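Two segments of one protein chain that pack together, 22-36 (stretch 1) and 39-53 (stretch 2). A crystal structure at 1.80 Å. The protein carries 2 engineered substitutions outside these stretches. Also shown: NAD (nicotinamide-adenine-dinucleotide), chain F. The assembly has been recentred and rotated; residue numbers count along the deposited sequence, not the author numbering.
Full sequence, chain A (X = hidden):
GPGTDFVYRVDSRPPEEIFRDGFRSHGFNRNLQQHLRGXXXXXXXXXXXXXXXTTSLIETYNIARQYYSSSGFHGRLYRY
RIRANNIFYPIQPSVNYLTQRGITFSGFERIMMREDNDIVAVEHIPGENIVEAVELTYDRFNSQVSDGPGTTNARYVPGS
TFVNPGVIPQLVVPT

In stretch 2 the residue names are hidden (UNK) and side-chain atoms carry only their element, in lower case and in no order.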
ATOM      1  N   GLY A  22      -2.013  -1.000  13.812  1.00 11.28           N
ATOM      2  CA  GLY A  22      -1.938  -1.488  12.448  1.00 10.82           C
ATOM      3  C   GLY A  22      -2.613  -0.516  11.499  1.00 11.92           C
ATOM      4  O   GLY A  22      -2.848   0.644  11.851  1.00 11.96           O
ATOM      5  N   PHE A  23      -2.893  -0.976  10.283  1.00  9.10           N
ATOM      6  CA  PHE A  23      -3.615  -0.179   9.301  1.00  9.23           C
ATOM      7  C   PHE A  23      -5.034  -0.682   9.135  1.00  9.29           C
ATOM      8  O   PHE A  23      -5.272  -1.883   9.229  1.00 10.34           O
ATOM      9  CB  PHE A  23      -2.905  -0.205   7.938  1.00  8.58           C
ATOM     10  CG  PHE A  23      -1.509   0.375   7.953  1.00  8.12           C
ATOM     11  CD1 PHE A  23      -1.321   1.748   7.958  1.00 12.51           C
ATOM     12  CD2 PHE A  23      -0.391  -0.449   7.884  1.00  8.40           C
ATOM     13  CE1 PHE A  23      -0.038   2.296   7.946  1.00 10.42           C
ATOM     14  CE2 PHE A  23       0.900   0.098   7.860  1.00  8.85           C
ATOM     15  CZ  PHE A  23       1.070   1.466   7.888  1.00  8.76           C
ATOM     16  N   ARG A  24      -5.979   0.226   8.902  1.00 10.22           N
ATOM     17  CA  ARG A  24      -7.344  -0.175   8.574  1.00 11.67           C
ATOM     18  C   ARG A  24      -7.825   0.582   7.338  1.00 11.98           C
ATOM     19  O   ARG A  24      -7.515   1.763   7.165  1.00  9.49           O
ATOM     20  CB  ARG A  24      -8.291   0.062   9.766  1.00 10.66           C
ATOM     21  CG  ARG A  24      -9.755  -0.277   9.468  1.00 14.45           C
ATOM     22  CD  ARG A  24     -10.590  -0.504  10.744  1.00 15.42           C
ATOM     23  NE  ARG A  24     -10.114  -1.625  11.554  1.00 15.74           N
ATOM     24  CZ  ARG A  24     -10.396  -2.910  11.336  1.00 12.08           C
ATOM     25  NH1 ARG A  24      -9.905  -3.830  12.152  1.00 16.77           N
ATOM     26  NH2 ARG A  24     -11.145  -3.286  10.306  1.00 10.71           N
ATOM     27  N   SER A  25      -8.575  -0.096   6.472  1.00  9.98           N
ATOM     28  CA  SER A  25      -9.045   0.532   5.239  1.00 11.20           C
ATOM     29  C   SER A  25     -10.062   1.617   5.562  1.00 12.56           C
ATOM     30  O   SER A  25     -10.592   1.661   6.671  1.00 13.19           O
ATOM     31  CB  SER A  25      -9.689  -0.489   4.307  1.00  8.40           C
ATOM     32  OG  SER A  25     -10.796  -1.114   4.941  1.00 11.60           O
ATOM     33  N   HIS A  26     -10.331   2.484   4.592  1.00 11.33           N
ATOM     34  CA  HIS A  26     -11.356   3.519   4.756  1.00 13.55           C
ATOM     35  C   HIS A  26     -12.751   2.918   4.919  1.00 16.07           C
ATOM     36  O   HIS A  26     -13.558   3.377   5.733  1.00 12.41           O
ATOM     37  CB  HIS A  26     -11.367   4.468   3.557  1.00 12.98           C
ATOM     38  CG  HIS A  26     -10.156   5.336   3.460  1.00 16.50           C
ATOM     39  ND1 HIS A  26      -9.973   6.446   4.259  1.00 19.07           N
ATOM     40  CD2 HIS A  26      -9.079   5.279   2.638  1.00 14.33           C
ATOM     41  CE1 HIS A  26      -8.825   7.021   3.945  1.00 20.54           C
ATOM     42  NE2 HIS A  26      -8.266   6.338   2.968  1.00 21.93           N
ATOM     43  N   GLY A  27     -13.040   1.887   4.135  1.00 12.31           N
ATOM     44  CA  GLY A  27     -14.364   1.301   4.162  1.00 11.76           C
ATOM     45  C   GLY A  27     -14.417  -0.112   3.647  1.00 12.46           C
ATOM     46  O   GLY A  27     -13.522  -0.910   3.925  1.00 12.00           O
ATOM     47  N   PHE A  28     -15.463  -0.418   2.879  1.00 11.19           N
ATOM     48  CA  PHE A  28     -15.688  -1.792   2.425  1.00 11.48           C
ATOM     49  C   PHE A  28     -15.940  -1.877   0.927  1.00  8.73           C
ATOM     50  O   PHE A  28     -16.386  -2.904   0.430  1.00 11.73           O
ATOM     51  CB  PHE A  28     -16.874  -2.402   3.185  1.00 11.64           C
ATOM     52  CG  PHE A  28     -16.655  -2.479   4.666  1.00 15.02           C
ATOM     53  CD1 PHE A  28     -15.995  -3.561   5.231  1.00 14.85           C
ATOM     54  CD2 PHE A  28     -17.077  -1.448   5.493  1.00 16.20           C
ATOM     55  CE1 PHE A  28     -15.780  -3.624   6.600  1.00 20.30           C
ATOM     56  CE2 PHE A  28     -16.867  -1.497   6.855  1.00 17.89           C
ATOM     57  CZ  PHE A  28     -16.220  -2.581   7.417  1.00 19.84           C
ATOM     58  N   ASN A  29     -15.643  -0.797   0.209  1.00  9.35           N
ATOM     59  CA  ASN A  29     -15.832  -0.723  -1.244  1.00  9.81           C
ATOM     60  C   ASN A  29     -14.787  -1.525  -2.008  1.00 12.97           C
ATOM     61  O   ASN A  29     -13.634  -1.096  -2.121  1.00 11.18           O
ATOM     62  CB  ASN A  29     -15.790   0.752  -1.698  1.00 10.01           C
ATOM     63  CG  ASN A  29     -15.916   0.927  -3.212  1.00 14.71           C
ATOM     64  OD1 ASN A  29     -16.064  -0.038  -3.969  1.00 13.53           O
ATOM     65  ND2 ASN A  29     -15.848   2.182  -3.659  1.00 18.40           N
ATOM     66  N   ARG A  30     -15.193  -2.663  -2.567  1.00 10.41           N
ATOM     67  CA  ARG A  30     -14.252  -3.524  -3.299  1.00 10.30           C
ATOM     68  C   ARG A  30     -14.217  -3.290  -4.815  1.00 10.77           C
ATOM     69  O   ARG A  30     -13.969  -4.218  -5.584  1.00 11.97           O
ATOM     70  CB  ARG A  30     -14.555  -5.004  -2.996  1.00  7.84           C
ATOM     71  CG  ARG A  30     -14.054  -5.430  -1.621  1.00  9.43           C
ATOM     72  CD  ARG A  30     -14.375  -6.880  -1.260  1.00 11.00           C
ATOM     73  NE  ARG A  30     -14.009  -7.136   0.130  1.00 14.30           N
ATOM     74  CZ  ARG A  30     -13.193  -8.104   0.535  1.00 14.39           C
ATOM     75  NH1 ARG A  30     -12.926  -8.225   1.826  1.00 14.59           N
ATOM     76  NH2 ARG A  30     -12.658  -8.952  -0.334  1.00  8.52           N
ATOM     77  N   ASN A  31     -14.449  -2.051  -5.249  1.00 10.85           N
ATOM     78  CA  ASN A  31     -14.209  -1.683  -6.645  1.00 11.18           C
ATOM     79  C   ASN A  31     -12.722  -1.438  -6.822  1.00 12.19           C
ATOM     80  O   ASN A  31     -12.223  -0.366  -6.456  1.00  9.51           O
ATOM     81  CB  ASN A  31     -15.014  -0.435  -7.040  1.00 12.21           C
ATOM     82  CG  ASN A  31     -14.903  -0.105  -8.531  1.00 18.37           C
ATOM     83  OD1 ASN A  31     -13.832  -0.207  -9.130  1.00 15.02           O
ATOM     84  ND2 ASN A  31     -16.025   0.276  -9.136  1.00 16.15           N
ATOM     85  N   LEU A  32     -12.019  -2.433  -7.362  1.00  8.31           N
ATOM     86  CA  LEU A  32     -10.560  -2.369  -7.446  1.00  8.29           C
ATOM     87  C   LEU A  32     -10.077  -1.249  -8.369  1.00 13.72           C
ATOM     88  O   LEU A  32      -9.106  -0.572  -8.060  1.00 11.23           O
ATOM     89  CB  LEU A  32      -9.986  -3.721  -7.914  1.00 10.54           C
ATOM     90  CG  LEU A  32      -8.458  -3.887  -7.921  1.00 13.05           C
ATOM     91  CD1 LEU A  32      -7.884  -3.762  -6.521  1.00 10.81           C
ATOM     92  CD2 LEU A  32      -8.055  -5.223  -8.527  1.00 11.60           C
ATOM     93  N   GLN A  33     -10.748  -1.042  -9.498  1.00 12.17           N
ATOM     94  CA  GLN A  33     -10.307   0.008 -10.416  1.00 18.61           C
ATOM     95  C   GLN A  33     -10.397   1.390  -9.771  1.00 14.55           C
ATOM     96  O   GLN A  33      -9.532   2.234  -9.971  1.00 13.61           O
ATOM     97  CB  GLN A  33     -11.098  -0.029 -11.716  1.00 22.91           C
ATOM     98  CG  GLN A  33     -10.385   0.746 -12.818  1.00 30.20           C
ATOM     99  CD  GLN A  33     -10.780   0.296 -14.208  1.00 32.02           C
ATOM    100  OE1 GLN A  33     -10.422   0.925 -15.211  1.00 32.06           O
ATOM    101  NE2 GLN A  33     -11.530  -0.792 -14.278  1.00 31.07           N
ATOM    102  N   GLN A  34     -11.475   1.610  -9.025  1.00 12.58           N
ATOM    103  CA  GLN A  34     -11.668   2.815  -8.229  1.00 13.19           C
ATOM    104  C   GLN A  34     -10.512   3.024  -7.258  1.00 16.07           C
ATOM    105  O   GLN A  34      -9.956   4.115  -7.141  1.00 12.90           O
ATOM    106  CB  GLN A  34     -12.979   2.695  -7.448  1.00 15.46           C
ATOM    107  CG  GLN A  34     -13.803   3.936  -7.339  1.00 22.56           C
ATOM    108  CD  GLN A  34     -15.246   3.590  -7.042  1.00 18.79           C
ATOM    109  OE1 GLN A  34     -15.626   3.438  -5.886  1.00 20.85           O
ATOM    110  NE2 GLN A  34     -16.052   3.441  -8.091  1.00 25.41           N
ATOM    111  N   HIS A  35     -10.154   1.968  -6.542  1.00 12.90           N
ATOM    112  CA  HIS A  35      -9.046   2.061  -5.606  1.00 10.17           C
ATOM    113  C   HIS A  35      -7.728   2.409  -6.309  1.00 12.64           C
ATOM    114  O   HIS A  35      -6.996   3.306  -5.882  1.00 14.37           O
ATOM    115  CB  HIS A  35      -8.897   0.755  -4.838  1.00 10.34           C
ATOM    116  CG  HIS A  35      -7.655   0.703  -4.015  1.00  9.95           C
ATOM    117  ND1 HIS A  35      -7.548   1.317  -2.782  1.00 10.95           N
ATOM    118  CD2 HIS A  35      -6.444   0.147  -4.265  1.00  7.99           C
ATOM    119  CE1 HIS A  35      -6.329   1.129  -2.305  1.00  9.63           C
ATOM    120  NE2 HIS A  35      -5.645   0.411  -3.177  1.00  8.70           N
ATOM    121  N   LEU A  36      -7.432   1.692  -7.389  1.00 11.64           N
ATOM    122  CA  LEU A  36      -6.163   1.846  -8.078  1.00 13.05           C
ATOM    123  C   LEU A  36      -6.008   3.251  -8.675  1.00 19.50           C
ATOM    124  O   LEU A  36      -4.887   3.760  -8.797  1.00 15.72           O
ATOM    125  CB  LEU A  36      -6.008   0.779  -9.163  1.00 16.80           C
ATOM    126  CG  LEU A  36      -5.904  -0.681  -8.698  1.00 13.32           C
ATOM    127  CD1 LEU A  36      -5.865  -1.605  -9.899  1.00 15.00           C
ATOM    128  CD2 LEU A  36      -4.673  -0.891  -7.838  1.00 17.69           C
ATOM    129  N   UNK A  39      -9.594   7.028  -6.547  1.00 14.25           N
ATOM    130  CA  UNK A  39     -10.935   7.598  -6.417  1.00 14.86           C
ATOM    131  C   UNK A  39     -11.673   7.225  -5.131  1.00 19.67           C
ATOM    132  O   UNK A  39     -12.595   7.927  -4.719  1.00 20.02           O
ATOM    133  o   UNK A  39     -11.801   7.479  -9.994  1.00 28.73           O
ATOM    134  c   UNK A  39     -11.787   7.199  -7.622  1.00 18.90           C
ATOM    135  o   UNK A  39     -10.563   8.868  -8.814  1.00 29.24           O
ATOM    136  c   UNK A  39     -11.352   7.900  -8.902  1.00 27.66           C
ATOM    137  N   UNK A  40     -11.278   6.130  -4.490  1.00 14.59           N
ATOM    138  CA  UNK A  40     -11.980   5.696  -3.294  1.00 15.18           C
ATOM    139  C   UNK A  40     -11.099   5.867  -2.064  1.00 16.79           C
ATOM    140  O   UNK A  40     -11.455   5.436  -0.966  1.00 14.94           O
ATOM    141  c   UNK A  40     -12.425   4.237  -3.425  1.00 13.83           C
ATOM    142  o   UNK A  40     -11.314   3.392  -3.667  1.00 11.53           O
ATOM    143  N   UNK A  41      -9.955   6.520  -2.251  1.00 15.34           N
ATOM    144  CA  UNK A  41      -9.009   6.720  -1.162  1.00 13.38           C
ATOM    145  C   UNK A  41      -9.169   8.120  -0.586  1.00 23.33           C
ATOM    146  O   UNK A  41     -10.197   8.770  -0.806  1.00 19.06           O
ATOM    147  s   UNK A  41      -7.280   4.742  -2.059  1.00 25.88           S
ATOM    148  c   UNK A  41      -7.579   6.481  -1.640  1.00 21.53           C
ATOM    149  N   UNK A  42      -8.153   8.587   0.133  1.00 15.40           N
ATOM    150  CA  UNK A  42      -8.275   9.815   0.919  1.00 25.38           C
ATOM    151  C   UNK A  42      -8.702  11.031   0.092  1.00 26.44           C
ATOM    152  O   UNK A  42      -9.441  11.884   0.576  1.00 25.77           O
ATOM    153  c   UNK A  42      -6.965  10.106   1.625  1.00 25.05           C
ATOM    154  N   UNK A  43      -8.273  11.097  -1.161  1.00 23.90           N
ATOM    155  CA  UNK A  43      -8.622  12.246  -1.988  1.00 29.81           C
ATOM    156  C   UNK A  43      -9.959  12.066  -2.698  1.00 30.79           C
ATOM    157  O   UNK A  43     -10.375  12.931  -3.469  1.00 30.60           O
ATOM    158  c   UNK A  43      -7.532  12.499  -3.004  1.00 27.87           C
ATOM    159  N   UNK A  44     -10.630  10.948  -2.442  1.00 21.83           N
ATOM    160  CA  UNK A  44     -11.862  10.629  -3.147  1.00 19.24           C
ATOM    161  C   UNK A  44     -13.031  10.306  -2.236  1.00 23.18           C
ATOM    162  O   UNK A  44     -13.304  11.047  -1.295  1.00 23.21           O
ATOM    163  N   UNK A  45     -13.716   9.194  -2.505  1.00 19.49           N
ATOM    164  CA  UNK A  45     -14.896   8.812  -1.722  1.00 18.35           C
ATOM    165  C   UNK A  45     -14.552   8.253  -0.343  1.00 17.19           C
ATOM    166  O   UNK A  45     -15.435   8.063   0.485  1.00 17.77           O
ATOM    167  o   UNK A  45     -15.012   6.621  -2.778  1.00 22.78           O
ATOM    168  c   UNK A  45     -15.745   7.797  -2.493  1.00 17.89           C
ATOM    169  N   UNK A  46     -13.268   7.984  -0.106  1.00 19.59           N
ATOM    170  CA  UNK A  46     -12.788   7.557   1.209  1.00 15.86           C
ATOM    171  C   UNK A  46     -13.573   6.371   1.765  1.00 14.52           C
ATOM    172  O   UNK A  46     -14.029   6.387   2.918  1.00 11.81           O
ATOM    173  c   UNK A  46      -9.944  11.776   3.390  1.00 30.75           C
ATOM    174  c   UNK A  46     -12.863   8.727   2.192  1.00 20.92           C
ATOM    175  c   UNK A  46     -12.168   9.969   1.665  1.00 27.00           C
ATOM    176  c   UNK A  46     -12.214  11.118   2.650  1.00 33.78           C
ATOM    177  n   UNK A  46      -9.947  10.858   4.346  1.00 35.42           N
ATOM    178  n   UNK A  46     -10.991  11.914   2.581  1.00 40.52           N
ATOM    179  n   UNK A  46      -8.884  12.560   3.228  1.00 38.85           N
ATOM    180  N   UNK A  47     -13.750   5.349   0.941  1.00 13.34           N
ATOM    181  CA  UNK A  47     -14.419   4.135   1.399  1.00 12.14           C
ATOM    182  C   UNK A  47     -13.780   2.862   0.861  1.00 11.12           C
ATOM    183  O   UNK A  47     -14.367   1.792   0.952  1.00 10.44           O
ATOM    184  c   UNK A  47     -15.909   4.164   1.030  1.00 16.24           C
ATOM    185  c   UNK A  47     -16.144   4.290  -0.458  1.00 16.79           C
ATOM    186  o   UNK A  47     -15.161   4.342  -1.224  1.00 18.90           O
ATOM    187  o   UNK A  47     -17.327   4.292  -0.873  1.00 20.11           O
ATOM    188  N   UNK A  48     -12.579   2.981   0.299  1.00 11.13           N
ATOM    189  CA  UNK A  48     -11.866   1.822  -0.248  1.00  9.47           C
ATOM    190  C   UNK A  48     -11.775   0.655   0.734  1.00 10.04           C
ATOM    191  O   UNK A  48     -11.532   0.851   1.931  1.00  9.62           O
ATOM    192  c   UNK A  48     -10.460   2.221  -0.681  1.00  9.46           C
ATOM    193  o   UNK A  48      -9.763   1.082  -1.161  1.00 12.39           O
ATOM    194  N   UNK A  49     -11.968  -0.557   0.219  1.00  8.70           N
ATOM    195  CA  UNK A  49     -11.832  -1.761   1.027  1.00  8.00           C
ATOM    196  C   UNK A  49     -10.373  -2.115   1.237  1.00  9.08           C
ATOM    197  O   UNK A  49     -10.042  -2.965   2.057  1.00  7.57           O
ATOM    198  c   UNK A  49     -12.542  -2.921   0.375  1.00 10.32           C
ATOM    199  N   UNK A  50      -9.511  -1.485   0.464  1.00  7.93           N
ATOM    200  CA  UNK A  50      -8.144  -1.957   0.334  1.00  8.82           C
ATOM    201  C   UNK A  50      -7.126  -1.015   0.979  1.00 11.01           C
ATOM    202  O   UNK A  50      -7.323   0.205   1.023  1.00  9.55           O
ATOM    203  c   UNK A  50     -10.600  -3.143  -3.536  1.00 11.08           C
ATOM    204  c   UNK A  50      -9.676  -2.381  -2.822  1.00 10.46           C
ATOM    205  c   UNK A  50      -8.885  -4.345  -1.714  1.00  8.61           C
ATOM    206  c   UNK A  50      -9.803  -5.119  -2.417  1.00  9.11           C
ATOM    207  c   UNK A  50     -10.667  -4.526  -3.327  1.00  9.86           C
ATOM    208  c   UNK A  50      -7.805  -2.147  -1.150  1.00  8.23           C
ATOM    209  c   UNK A  50      -8.808  -2.972  -1.910  1.00  7.52           C
ATOM    210  N   UNK A  51      -6.020  -1.592   1.437  1.00  5.56           N
ATOM    211  CA  UNK A  51      -4.884  -0.826   1.963  1.00  7.68           C
ATOM    212  C   UNK A  51      -3.714  -1.030   1.010  1.00  7.94           C
ATOM    213  O   UNK A  51      -3.250  -2.148   0.830  1.00  6.56           O
ATOM    214  c   UNK A  51      -4.497  -1.278   3.380  1.00  7.09           C
ATOM    215  c   UNK A  51      -5.572  -2.027   5.594  1.00  9.70           C
ATOM    216  c   UNK A  51      -5.704  -1.177   4.327  1.00 10.61           C
ATOM    217  c   UNK A  51      -3.309  -0.478   3.909  1.00  8.28           C
ATOM    218  N   UNK A  52      -3.254   0.046   0.378  1.00  8.00           N
ATOM    219  CA  UNK A  52      -2.243  -0.059  -0.670  1.00  9.53           C
ATOM    220  C   UNK A  52      -0.853  -0.307  -0.106  1.00  7.81           C
ATOM    221  O   UNK A  52      -0.453   0.309   0.882  1.00  6.52           O
ATOM    222  c   UNK A  52      -2.227   1.205  -1.513  1.00  8.80           C
ATOM    223  N   UNK A  53      -0.109  -1.198  -0.754  1.00  9.40           N
ATOM    224  CA  UNK A  53       1.304  -1.436  -0.429  1.00  7.72           C
ATOM    225  C   UNK A  53       2.074  -1.659  -1.726  1.00  8.55           C
ATOM    226  O   UNK A  53       1.468  -1.774  -2.793  1.00  9.20           O
ATOM    227  o   UNK A  53       1.257  -3.871  -0.259  1.00 12.26           O
ATOM    228  c   UNK A  53       0.592  -2.643   1.706  1.00  7.85           C
ATOM    229  c   UNK A  53       1.510  -2.672   0.489  1.00 10.65           C
TER
HETATM  230  PA  NAD F 202      -4.824   6.317   1.636  1.00 18.45           P
HETATM  231  O1A NAD F 202      -4.820   4.903   2.094  1.00 18.11           O
HETATM  232  O2A NAD F 202      -6.106   7.065   1.579  1.00 23.19           O
HETATM  233  O5B NAD F 202      -3.747   7.116   2.563  1.00 20.54           O
HETATM  234  C5B NAD F 202      -3.519   8.533   2.500  1.00 17.85           C
HETATM  235  C4B NAD F 202      -3.567   9.077   3.944  1.00 21.31           C
HETATM  236  O4B NAD F 202      -4.920   8.969   4.482  1.00 22.77           O
HETATM  237  C3B NAD F 202      -2.753   8.192   4.839  1.00 19.75           C
HETATM  238  O3B NAD F 202      -1.347   8.551   4.674  1.00 21.62           O
HETATM  239  C2B NAD F 202      -3.277   8.650   6.170  1.00 20.34           C
HETATM  240  O2B NAD F 202      -2.908  10.008   6.341  1.00 21.14           O
HETATM  241  C1B NAD F 202      -4.788   8.627   5.893  1.00 24.13           C
HETATM  242  N9A NAD F 202      -5.526   7.318   6.004  1.00 20.96           N
HETATM  243  C8A NAD F 202      -5.550   6.215   5.258  1.00 20.06           C
HETATM  244  N7A NAD F 202      -6.427   5.369   5.804  1.00 19.34           N
HETATM  245  C5A NAD F 202      -6.965   5.952   6.879  1.00 22.05           C
HETATM  246  C6A NAD F 202      -7.887   5.543   7.770  1.00 21.39           C
HETATM  247  N6A NAD F 202      -8.396   4.327   7.590  1.00 18.66           N
HETATM  248  N1A NAD F 202      -8.281   6.312   8.799  1.00 21.41           N
HETATM  249  C2A NAD F 202      -7.715   7.578   8.932  1.00 29.33           C
HETATM  250  N3A NAD F 202      -6.755   7.984   7.995  1.00 22.35           N
HETATM  251  C4A NAD F 202      -6.406   7.162   6.991  1.00 22.76           C
HETATM  252  O3  NAD F 202      -4.174   6.400   0.199  1.00 14.58           O
HETATM  253  PN  NAD F 202      -2.788   5.650  -0.204  1.00 16.80           P
HETATM  254  O1N NAD F 202      -2.685   4.332   0.480  1.00 17.73           O
HETATM  255  O2N NAD F 202      -1.679   6.626  -0.129  1.00 20.91           O
HETATM  256  O5D NAD F 202      -3.133   5.344  -1.726  1.00 19.02           O
HETATM  257  C5D NAD F 202      -3.512   6.376  -2.646  1.00 22.02           C
HETATM  258  C4D NAD F 202      -3.139   5.955  -4.071  1.00 18.57           C
HETATM  259  O4D NAD F 202      -1.722   5.576  -3.989  1.00 16.99           O
HETATM  260  C3D NAD F 202      -3.915   4.701  -4.517  1.00 15.83           C
HETATM  261  O3D NAD F 202      -4.042   4.665  -5.943  1.00 20.61           O
HETATM  262  C2D NAD F 202      -2.931   3.632  -4.086  1.00 16.63           C
HETATM  263  O2D NAD F 202      -3.180   2.384  -4.771  1.00 20.25           O
HETATM  264  C1D NAD F 202      -1.589   4.232  -4.487  1.00 18.82           C
HETATM  265  N1N NAD F 202      -0.476   3.490  -3.795  1.00 16.07           N
HETATM  266  C2N NAD F 202      -0.054   3.875  -2.498  1.00 12.48           C
HETATM  267  C3N NAD F 202       0.944   3.188  -1.807  1.00 12.48           C
HETATM  268  C7N NAD F 202       1.365   3.591  -0.525  1.00 12.36           C
HETATM  269  O7N NAD F 202       2.510   3.063  -0.047  1.00 11.53           O
HETATM  270  N7N NAD F 202       0.644   4.507   0.128  1.00 11.22           N
HETATM  271  C4N NAD F 202       1.533   2.086  -2.422  1.00 13.94           C
HETATM  272  C5N NAD F 202       1.135   1.694  -3.700  1.00 13.43           C
HETATM  273  C6N NAD F 202       0.134   2.371  -4.389  1.00 14.43           C
HETATM  274  O   HOH W   1      -8.313   2.210   2.511  1.00  8.49           O
HETATM  275  O   HOH W   2     -12.460  -3.587   3.851  1.00 14.51           O
HETATM  276  O   HOH W   3     -12.433   0.790  -3.933  1.00 11.31           O

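Position 39 carries two carbons, the second bearing two oxygens, and its CB lies 3.8 Å from Gln34 CG; this is a carboxylate one carbon beyond CB: Asp39. Its N makes a weak hydrogen bond to Gln34 O (3.0 Å). Position 40 has one carbon and one oxygen, the oxygen 3.3 Å from His35 CA, hence Ser40. At position 41 a carbon is followed by sulfur, 3.5 Å from His35 ND1 and oblique to that ring: Cys41. Position 42 ends at a single carbon, CB, 4.2 Å from His26 NE2: Ala42. Position 43 also ends at one carbon but reaches nothing on stretch 1: Ala43. Position 44 has no side-chain atoms and is Gly44, closing a type I turn begun at Cys41; a CB here would clash with Asp39 O.

Position 45 has one carbon and one oxygen, the oxygen 4.5 Å from Gln34 OE1: Ser45. Position 46 has three carbons, a nitrogen, then a carbon with two further nitrogens, a guanidinium; its CA lies over one face of the His26 ring, with N7A of NAD over the opposite face. The residue is Arg46. Position 47 repeats the carboxylate pattern, and one of its oxygens lies 3.3 Å from Asn29 ND2, so Asp47; OD1 accepts that hydrogen bond, a weak one, and also one from Ser45 OG (2.8 Å). Position 48 has one carbon and one oxygen, and the oxygen lies 2.8 Å from His35 ND1: Ser48. Either partner could donate this hydrogen bond.

Position 49 is a lone carbon, CB, 3.5 Å from Arg30 CG: Ala49. Position 50 has one carbon and a six-carbon ring without oxygen; its CB lies over the His35 ring, and Leu32 CD1 lies over one face of the six-carbon ring, so Phe50. Position 51 has four carbons forked at the first, one arm two carbons long, its end 4.0 Å from Phe23 CB: Ile51. Position 52, a single carbon, CB, 3.9 Å from His35 NE2, is Ala52. Position 53 forks into oxygen and carbon beyond reach of stretch 1, giving Thr53.

The contact is held by backbone pairing around a single bridge: Gly27 N donates to Ser48 O (2.9 Å), Asn29 N to Asp47 O (3.0 Å), and Ala49 N to Asn29 O (2.9 Å). Gly27 suits this closeness, since a CB there would clash with Asp47 O. Beside the pairing, His35 fits among Ser48, Cys41 and Phe50. Water joins His26 N to Phe50 O, and the dinucleotide draws on both stretches, its O2A accepting from His26 NE2 (2.7 Å) and Ala42 N (2.9 Å).

Stretch 2 (39-53) DSCAAGSRDSAFIAT
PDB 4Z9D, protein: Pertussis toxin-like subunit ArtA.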